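Local structure of DNA-binding protein reb1 (Schizosaccharomyces pombe, 5EYB) at residues Ala105-Glu110 against Lys147-Arg152; Met140-Leu145 against His159-Ala164. The protein binds specific DNA sites in the enhancer and promoter of ribosomal RNA transcription and upstream of many genes, and helps terminate transcription by RNA polymerase I. All coordinates share one frame; numbering follows the deposited sequence.

Contact 1 (Ala105-Glu110 against Lys147-Arg152); sequences AIISQE and KKLSHR
The loop that joins helix 136-147 to helix 154-164 packs here, through Lys148 and Leu149, against Ile106, Ile107 and Glu110 on one side of helix 101-116. Leu149 reaches both isoleucines, one with each methyl branch. Its CD2 lies 3.9 Å from CD1 of Ile106, the two side chains sliding past each other in opposite directions, while its CD1 comes within 4.0 Å of CG1 of Ile107, whose side chain it crosses at about a right angle. In Ile106, CG1 is anti to the carbonyl carbon (chi1 -66°) and CD1 continues the chain in extended form (chi2 179°), which carries that methyl toward the loop, where it also meets the carbonyl O of Lys148 at 4.1 Å. All of this lies within a Myb-associated domain of Reb1, and the loop changes direction through a type I beta turn from Leu149 to Arg152, closed by a hydrogen bond from Arg152 N to Leu149 O.

One helical turn beyond Ile106, Glu110 meets the side chain of Lys148. The lysine is extended as far as CE and bends only at chi4 (62°), and NZ forms a salt bridge with OE1 of Glu110 at 3.3 Å, weak as a hydrogen bond. The other carboxylate oxygen, OE2, rests against the lysine methylenes, 3.3 Å from CE of Lys148. An alanine in place of Glu110 would probably leave the ammonium of Lys148 without this charged mate and its aliphatic chain freer to turn. At the far end of the turn, Arg152 forms a salt bridge with Glu103 of helix 101-116 and packs on a DNA phosphate, while Leu149 also touches Ile157 of helix 154-164.

Contact 2 (Met140-Leu145 against His159-Ala164); sequences MFYSNL and HHVRRA. With nucleotides of chain C; nucleotides of chain B.
Segments 140-145 of helix 136-147 and 159-164 of helix 154-164 run at 123° to one another, with their axes 12.3 Å apart at closest approach and the CA atoms of Tyr142 and Val161 the nearest pair between them. Side chains bridge this wide separation, and Val161 is central to them. Its CG2 meets CD2 of Leu145 at 3.8 Å, while CG1 sits at the edges of two aromatic rings, near the plane of each, 4.1 Å from CE1 of Tyr142 and farther from Phe141. The valine CG1 is anti to the backbone N (chi1 170°), which points it at both rings.

The Tyr142 hydroxyl carries the contact onward: OH lies 3.7 Å from CG of Arg162, and it donates to a water whose O is 2.7 Å from Tyr142 OH; that water also accepts a weak bond from NH1 of Arg162. The water lies in the planes of both the ring and the guanidinium.

His159, His160 and Arg163 turn to the DNA, consistent with a recognition helix. His159 NE2 donates to the base atom O4 of DT18 of chain C at 2.8 Å, and His160 ND1 donates a hydrogen bond to the phosphate oxygen OP1 of DC16 of chain C at 2.6 Å. The guanidinium of Arg163 turns one face to C5 of the DC16 base of chain C, which lies over the centre of the group.

Around the pair, helix 101-116 supplies Phe114 and Val111 to Phe141, and helix 122-129 covers Tyr142 and Arg162 through Ile129, with Trp130 just beyond it in a cation-pi contact with Arg162.

In the fold
Contacts 1 and 2 lie in the same Myb-associated domain, their centres about 9 Å apart, and their segments alternate along the chain: 105-110, 140-145, 147-152, then 159-164. Helix 136-147 runs directly from one contact to the other, since segment 140-145 lies on it and segment 147-152 begins at its end. The two also touch: CD1 of Ile107 packs 3.4 Å from CD2 of His160, and CG of Glu110 lies against CD1 of Leu145. Helix 101-116 thus packs against the loop, helix 136-147 and helix 154-164, so that the helix carrying the DNA-contacting side chains packs on both helix 101-116 and helix 136-147.

Contact 1 (Ala105-Glu110 against Lys147-Arg152)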
loop_
_atom_site.group_PDB
_atom_site.type_symbol
_atom_site.label_atom_id
_atom_site.label_comp_id
_atom_site.label_asym_id
_atom_site.label_seq_id
_atom_site.Cartn_x
_atom_site.Cartn_y
_atom_site.Cartn_z
ATOM N N ALA A 105 20.912 1.127 -12.828
ATOM C CA ALA A 105 21.940 1.832 -13.584
ATOM C C ALA A 105 22.640 0.879 -14.548
ATOM O O ALA A 105 22.918 1.230 -15.696
ATOM C CB ALA A 105 22.941 2.479 -12.645
ATOM N N ILE A 106 22.916 -0.330 -14.070
ATOM C CA ILE A 106 23.516 -1.374 -14.895
ATOM C C ILE A 106 22.586 -1.771 -16.036
ATOM O O ILE A 106 23.023 -1.941 -17.176
ATOM C CB ILE A 106 23.860 -2.625 -14.059
ATOM C CG1 ILE A 106 24.966 -2.310 -13.052
ATOM C CG2 ILE A 106 24.287 -3.775 -14.956
ATOM C CD1 ILE A 106 25.345 -3.485 -12.181
ATOM N N ILE A 107 21.302 -1.918 -15.724
ATOM C CA ILE A 107 20.308 -2.262 -16.733
ATOM C C ILE A 107 20.234 -1.169 -17.787
ATOM O O ILE A 107 20.309 -1.439 -18.986
ATOM C CB ILE A 107 18.915 -2.471 -16.116
ATOM C CG1 ILE A 107 18.928 -3.654 -15.149
ATOM C CG2 ILE A 107 17.878 -2.698 -17.212
ATOM C CD1 ILE A 107 17.617 -3.876 -14.434
ATOM N N SER A 108 20.103 0.069 -17.324
ATOM C CA SER A 108 20.028 1.226 -18.205
ATOM C C SER A 108 21.279 1.360 -19.068
ATOM O O SER A 108 21.210 1.846 -20.194
ATOM C CB SER A 108 19.813 2.502 -17.389
ATOM O OG SER A 108 19.668 3.632 -18.232
ATOM N N GLN A 109 22.422 0.928 -18.542
ATOM C CA GLN A 109 23.663 0.953 -19.307
ATOM C C GLN A 109 23.679 -0.155 -20.359
ATOM O O GLN A 109 24.110 0.059 -21.491
ATOM C CB GLN A 109 24.874 0.819 -18.381
ATOM N N GLU A 110 23.202 -1.335 -19.982
ATOM C CA GLU A 110 23.147 -2.468 -20.899
ATOM C C GLU A 110 22.150 -2.231 -22.028
ATOM O O GLU A 110 22.433 -2.534 -23.188
ATOM C CB GLU A 110 22.786 -3.750 -20.148
ATOM C CG GLU A 110 23.903 -4.291 -19.280
ATOM C CD GLU A 110 25.071 -4.807 -20.093
ATOM O OE1 GLU A 110 24.881 -5.770 -20.868
ATOM O OE2 GLU A 110 26.180 -4.248 -19.960
ATOM N N LYS A 147 24.095 -12.203 -16.228
ATOM C CA LYS A 147 25.443 -12.460 -15.732
ATOM C C LYS A 147 25.979 -11.266 -14.947
ATOM O O LYS A 147 26.756 -11.431 -14.008
ATOM C CB LYS A 147 26.388 -12.800 -16.887
ATOM N N LYS A 148 25.553 -10.067 -15.328
ATOM C CA LYS A 148 26.025 -8.853 -14.673
ATOM C C LYS A 148 25.199 -8.527 -13.428
ATOM O O LYS A 148 25.496 -7.578 -12.701
ATOM C CB LYS A 148 26.004 -7.679 -15.653
ATOM C CG LYS A 148 26.859 -7.908 -16.890
ATOM C CD LYS A 148 27.013 -6.639 -17.711
ATOM C CE LYS A 148 27.820 -6.902 -18.973
ATOM N NZ LYS A 148 27.147 -7.886 -19.869
ATOM N N LEU A 149 24.160 -9.321 -13.195
ATOM C CA LEU A 149 23.366 -9.230 -11.976
ATOM C C LEU A 149 23.153 -10.633 -11.424
ATOM O O LEU A 149 22.015 -11.050 -11.186
ATOM C CB LEU A 149 22.020 -8.548 -12.237
ATOM C CG LEU A 149 22.012 -7.065 -12.614
ATOM C CD1 LEU A 149 20.600 -6.618 -12.961
ATOM C CD2 LEU A 149 22.579 -6.216 -11.489
ATOM N N SER A 150 24.257 -11.352 -11.229
ATOM C CA SER A 150 24.223 -12.773 -10.896
ATOM C C SER A 150 23.642 -13.032 -9.515
ATOM O O SER A 150 23.224 -14.150 -9.209
ATOM C CB SER A 150 25.627 -13.365 -10.995
ATOM O OG SER A 150 26.565 -12.543 -10.324
ATOM N N HIS A 151 23.617 -11.994 -8.687
ATOM C CA HIS A 151 23.115 -12.102 -7.324
ATOM C C HIS A 151 21.598 -12.267 -7.298
ATOM O O HIS A 151 21.051 -12.985 -6.466
ATOM C CB HIS A 151 23.522 -10.869 -6.521
ATOM C CG HIS A 151 23.075 -9.582 -7.138
ATOM N ND1 HIS A 151 23.830 -8.903 -8.071
ATOM C CD2 HIS A 151 21.946 -8.855 -6.967
ATOM C CE1 HIS A 151 23.188 -7.810 -8.442
ATOM N NE2 HIS A 151 22.042 -7.758 -7.785
ATOM N N ARG A 152 20.921 -11.594 -8.215
ATOM C CA ARG A 152 19.470 -11.650 -8.273
ATOM C C ARG A 152 19.010 -12.719 -9.258
ATOM O O ARG A 152 19.648 -12.930 -10.292
ATOM C CB ARG A 152 18.903 -10.289 -8.663
ATOM C CG ARG A 152 17.391 -10.201 -8.589
ATOM C CD ARG A 152 16.904 -8.885 -9.151
ATOM N NE ARG A 152 17.242 -7.754 -8.293
ATOM C CZ ARG A 152 16.421 -7.240 -7.382
ATOM N NH1 ARG A 152 15.211 -7.754 -7.215
ATOM N NH2 ARG A 152 16.808 -6.211 -6.640
#

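Contact 2 (Met140-Leu145 against His159-Ala164)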
loop_
_atom_site.group_PDB
_atom_site.type_symbol
_atom_site.label_atom_id
_atom_site.label_comp_id
_atom_site.label_asym_id
_atom_site.label_seq_id
_atom_site.Cartn_x
_atom_site.Cartn_y
_atom_site.Cartn_z
ATOM N N MET A 140 19.391 -13.134 -26.281
ATOM C CA MET A 140 20.810 -13.072 -25.963
ATOM C C MET A 140 21.105 -11.870 -25.069
ATOM O O MET A 140 22.006 -11.913 -24.229
ATOM C CB MET A 140 21.644 -13.010 -27.245
ATOM C CG MET A 140 23.098 -13.409 -27.050
ATOM S SD MET A 140 23.271 -15.094 -26.429
ATOM C CE MET A 140 25.016 -15.126 -26.023
ATOM N N PHE A 141 20.338 -10.799 -25.254
ATOM C CA PHE A 141 20.453 -9.609 -24.415
ATOM C C PHE A 141 20.185 -9.955 -22.953
ATOM O O PHE A 141 20.932 -9.548 -22.060
ATOM C CB PHE A 141 19.486 -8.521 -24.895
ATOM C CG PHE A 141 19.171 -7.481 -23.855
ATOM C CD1 PHE A 141 17.964 -7.503 -23.172
ATOM C CD2 PHE A 141 20.082 -6.479 -23.560
ATOM C CE1 PHE A 141 17.672 -6.547 -22.215
ATOM C CE2 PHE A 141 19.795 -5.521 -22.603
ATOM C CZ PHE A 141 18.591 -5.555 -21.930
ATOM N N TYR A 142 19.114 -10.713 -22.726
ATOM C CA TYR A 142 18.767 -11.195 -21.395
ATOM C C TYR A 142 19.908 -11.988 -20.760
ATOM O O TYR A 142 20.258 -11.763 -19.601
ATOM C CB TYR A 142 17.510 -12.064 -21.459
ATOM C CG TYR A 142 16.214 -11.290 -21.545
ATOM C CD1 TYR A 142 16.012 -10.153 -20.777
ATOM C CD2 TYR A 142 15.191 -11.699 -22.396
ATOM C CE1 TYR A 142 14.826 -9.444 -20.848
ATOM C CE2 TYR A 142 14.004 -10.995 -22.476
ATOM C CZ TYR A 142 13.827 -9.869 -21.699
ATOM O OH TYR A 142 12.650 -9.164 -21.774
ATOM N N SER A 143 20.481 -12.906 -21.532
ATOM C CA SER A 143 21.520 -13.811 -21.046
ATOM C C SER A 143 22.721 -13.073 -20.460
ATOM O O SER A 143 23.231 -13.442 -19.401
ATOM C CB SER A 143 21.987 -14.733 -22.172
ATOM O OG SER A 143 23.013 -15.598 -21.721
ATOM N N ASN A 144 23.167 -12.033 -21.152
ATOM C CA ASN A 144 24.307 -11.251 -20.698
ATOM C C ASN A 144 23.955 -10.376 -19.507
ATOM O O ASN A 144 24.759 -10.201 -18.590
ATOM C CB ASN A 144 24.854 -10.393 -21.839
ATOM C CG ASN A 144 25.841 -11.146 -22.707
ATOM O OD1 ASN A 144 27.053 -10.955 -22.598
ATOM N ND2 ASN A 144 25.329 -12.020 -23.567
ATOM N N LEU A 145 22.744 -9.835 -19.525
ATOM C CA LEU A 145 22.259 -9.013 -18.428
ATOM C C LEU A 145 22.196 -9.811 -17.130
ATOM O O LEU A 145 22.513 -9.290 -16.064
ATOM C CB LEU A 145 20.882 -8.440 -18.760
ATOM C CG LEU A 145 20.294 -7.465 -17.740
ATOM C CD1 LEU A 145 21.244 -6.304 -17.507
ATOM C CD2 LEU A 145 18.939 -6.963 -18.207
ATOM N N HIS A 159 11.305 -9.930 -15.470
ATOM C CA HIS A 159 10.048 -9.225 -15.214
ATOM C C HIS A 159 10.267 -7.724 -15.118
ATOM O O HIS A 159 9.480 -6.934 -15.640
ATOM C CB HIS A 159 9.390 -9.721 -13.927
ATOM C CG HIS A 159 8.723 -11.054 -14.057
ATOM N ND1 HIS A 159 7.969 -11.408 -15.155
ATOM C CD2 HIS A 159 8.694 -12.120 -13.221
ATOM C CE1 HIS A 159 7.506 -12.634 -14.991
ATOM N NE2 HIS A 159 7.931 -13.089 -13.825
ATOM N N HIS A 160 11.344 -7.343 -14.439
ATOM C CA HIS A 160 11.682 -5.942 -14.238
ATOM C C HIS A 160 11.854 -5.201 -15.558
ATOM O O HIS A 160 11.267 -4.140 -15.761
ATOM C CB HIS A 160 12.961 -5.825 -13.416
ATOM C CG HIS A 160 13.420 -4.416 -13.216
ATOM N ND1 HIS A 160 13.013 -3.646 -12.148
ATOM C CD2 HIS A 160 14.235 -3.630 -13.957
ATOM C CE1 HIS A 160 13.567 -2.450 -12.234
ATOM N NE2 HIS A 160 14.312 -2.414 -13.324
ATOM N N VAL A 161 12.660 -5.772 -16.448
ATOM C CA VAL A 161 12.954 -5.158 -17.736
ATOM C C VAL A 161 11.683 -4.933 -18.551
ATOM O O VAL A 161 11.485 -3.860 -19.124
ATOM C CB VAL A 161 13.942 -6.018 -18.553
ATOM C CG1 VAL A 161 14.047 -5.507 -19.983
ATOM C CG2 VAL A 161 15.310 -6.034 -17.886
ATOM N N ARG A 162 10.821 -5.944 -18.586
ATOM C CA ARG A 162 9.567 -5.861 -19.329
ATOM C C ARG A 162 8.673 -4.742 -18.802
ATOM O O ARG A 162 8.104 -3.974 -19.579
ATOM C CB ARG A 162 8.828 -7.199 -19.273
ATOM C CG ARG A 162 9.442 -8.261 -20.165
ATOM C CD ARG A 162 8.967 -9.650 -19.795
ATOM N NE ARG A 162 7.521 -9.819 -19.907
ATOM C CZ ARG A 162 6.873 -10.026 -21.050
ATOM N NH1 ARG A 162 7.538 -10.074 -22.197
ATOM N NH2 ARG A 162 5.555 -10.176 -21.046
ATOM N N ARG A 163 8.566 -4.647 -17.480
ATOM C CA ARG A 163 7.744 -3.622 -16.858
ATOM C C ARG A 163 8.344 -2.238 -17.091
ATOM O O ARG A 163 7.619 -1.274 -17.339
ATOM C CB ARG A 163 7.584 -3.893 -15.360
ATOM C CG ARG A 163 6.519 -3.043 -14.688
ATOM C CD ARG A 163 6.089 -3.621 -13.346
ATOM N NE ARG A 163 5.270 -4.826 -13.480
ATOM C CZ ARG A 163 5.730 -6.067 -13.336
ATOM N NH1 ARG A 163 7.008 -6.276 -13.052
ATOM N NH2 ARG A 163 4.911 -7.102 -13.475
ATOM N N ALA A 164 9.669 -2.152 -17.035
ATOM C CA ALA A 164 10.367 -0.876 -17.164
ATOM C C ALA A 164 10.479 -0.435 -18.616
ATOM O O ALA A 164 10.571 0.757 -18.902
ATOM C CB ALA A 164 11.752 -0.964 -16.540
ATOM P P DC C 16 9.877 -4.007 -10.209
ATOM O OP1 DC C 16 11.323 -3.710 -10.157
ATOM O OP2 DC C 16 9.235 -4.333 -11.501
ATOM O "O5'" DC C 16 9.578 -5.218 -9.220
ATOM C "C5'" DC C 16 9.881 -5.101 -7.851
ATOM C "C4'" DC C 16 9.445 -6.348 -7.120
ATOM O "O4'" DC C 16 7.995 -6.416 -7.117
ATOM C "C3'" DC C 16 9.934 -7.657 -7.755
ATOM O "O3'" DC C 16 10.465 -8.520 -6.774
ATOM C "C2'" DC C 16 8.679 -8.244 -8.379
ATOM C "C1'" DC C 16 7.598 -7.721 -7.455
ATOM N N1 DC C 16 6.276 -7.665 -8.106
ATOM C C2 DC C 16 5.240 -8.472 -7.635
ATOM O O2 DC C 16 5.444 -9.200 -6.659
ATOM N N3 DC C 16 4.038 -8.422 -8.257
ATOM C C4 DC C 16 3.864 -7.619 -9.309
ATOM N N4 DC C 16 2.661 -7.601 -9.893
ATOM C C5 DC C 16 4.915 -6.801 -9.809
ATOM C C6 DC C 16 6.096 -6.863 -9.189
ATOM P P DT C 18 9.304 -16.108 -5.141
ATOM O OP1 DT C 18 9.631 -16.644 -3.806
ATOM O OP2 DT C 18 10.319 -16.124 -6.218
ATOM O "O5'" DT C 18 7.996 -16.868 -5.640
ATOM C "C5'" DT C 18 6.816 -16.799 -4.867
ATOM C "C4'" DT C 18 5.680 -17.523 -5.556
ATOM O "O4'" DT C 18 5.271 -16.783 -6.734
ATOM C "C3'" DT C 18 6.006 -18.939 -6.021
ATOM O "O3'" DT C 18 4.981 -19.814 -5.585
ATOM C "C2'" DT C 18 6.062 -18.823 -7.552
ATOM C "C1'" DT C 18 5.114 -17.663 -7.818
ATOM N N1 DT C 18 5.419 -16.897 -9.060
ATOM C C2 DT C 18 4.416 -16.678 -9.982
ATOM O O2 DT C 18 3.280 -17.100 -9.853
ATOM N N3 DT C 18 4.794 -15.946 -11.071
ATOM C C4 DT C 18 6.041 -15.416 -11.330
ATOM O O4 DT C 18 6.277 -14.770 -12.344
ATOM C C5 DT C 18 7.047 -15.672 -10.326
ATOM C C7 DT C 18 8.441 -15.142 -10.507
ATOM C C6 DT C 18 6.691 -16.390 -9.248
ATOM P P DT B 9 3.047 -13.351 -23.964
ATOM O OP1 DT B 9 2.221 -13.316 -25.192
ATOM O OP2 DT B 9 3.834 -12.156 -23.579
ATOM O "O5'" DT B 9 2.112 -13.782 -22.739
ATOM C "C5'" DT B 9 1.371 -14.993 -22.820
ATOM C "C4'" DT B 9 0.702 -15.324 -21.493
ATOM O "O4'" DT B 9 1.695 -15.758 -20.535
ATOM C "C3'" DT B 9 -0.064 -14.170 -20.830
ATOM O "O3'" DT B 9 -1.430 -14.544 -20.651
ATOM C "C2'" DT B 9 0.653 -13.968 -19.484
ATOM C "C1'" DT B 9 1.305 -15.325 -19.261
ATOM N N1 DT B 9 2.519 -15.293 -18.374
ATOM C C2 DT B 9 2.553 -16.091 -17.254
ATOM O O2 DT B 9 1.639 -16.827 -16.927
ATOM N N3 DT B 9 3.702 -15.997 -16.519
ATOM C C4 DT B 9 4.803 -15.205 -16.784
ATOM O O4 DT B 9 5.790 -15.193 -16.059
ATOM C C5 DT B 9 4.707 -14.394 -17.972
ATOM C C7 DT B 9 5.844 -13.495 -18.358
ATOM C C6 DT B 9 3.583 -14.477 -18.705
HETATM O O HOH W 1 10.720 -10.386 -23.285
#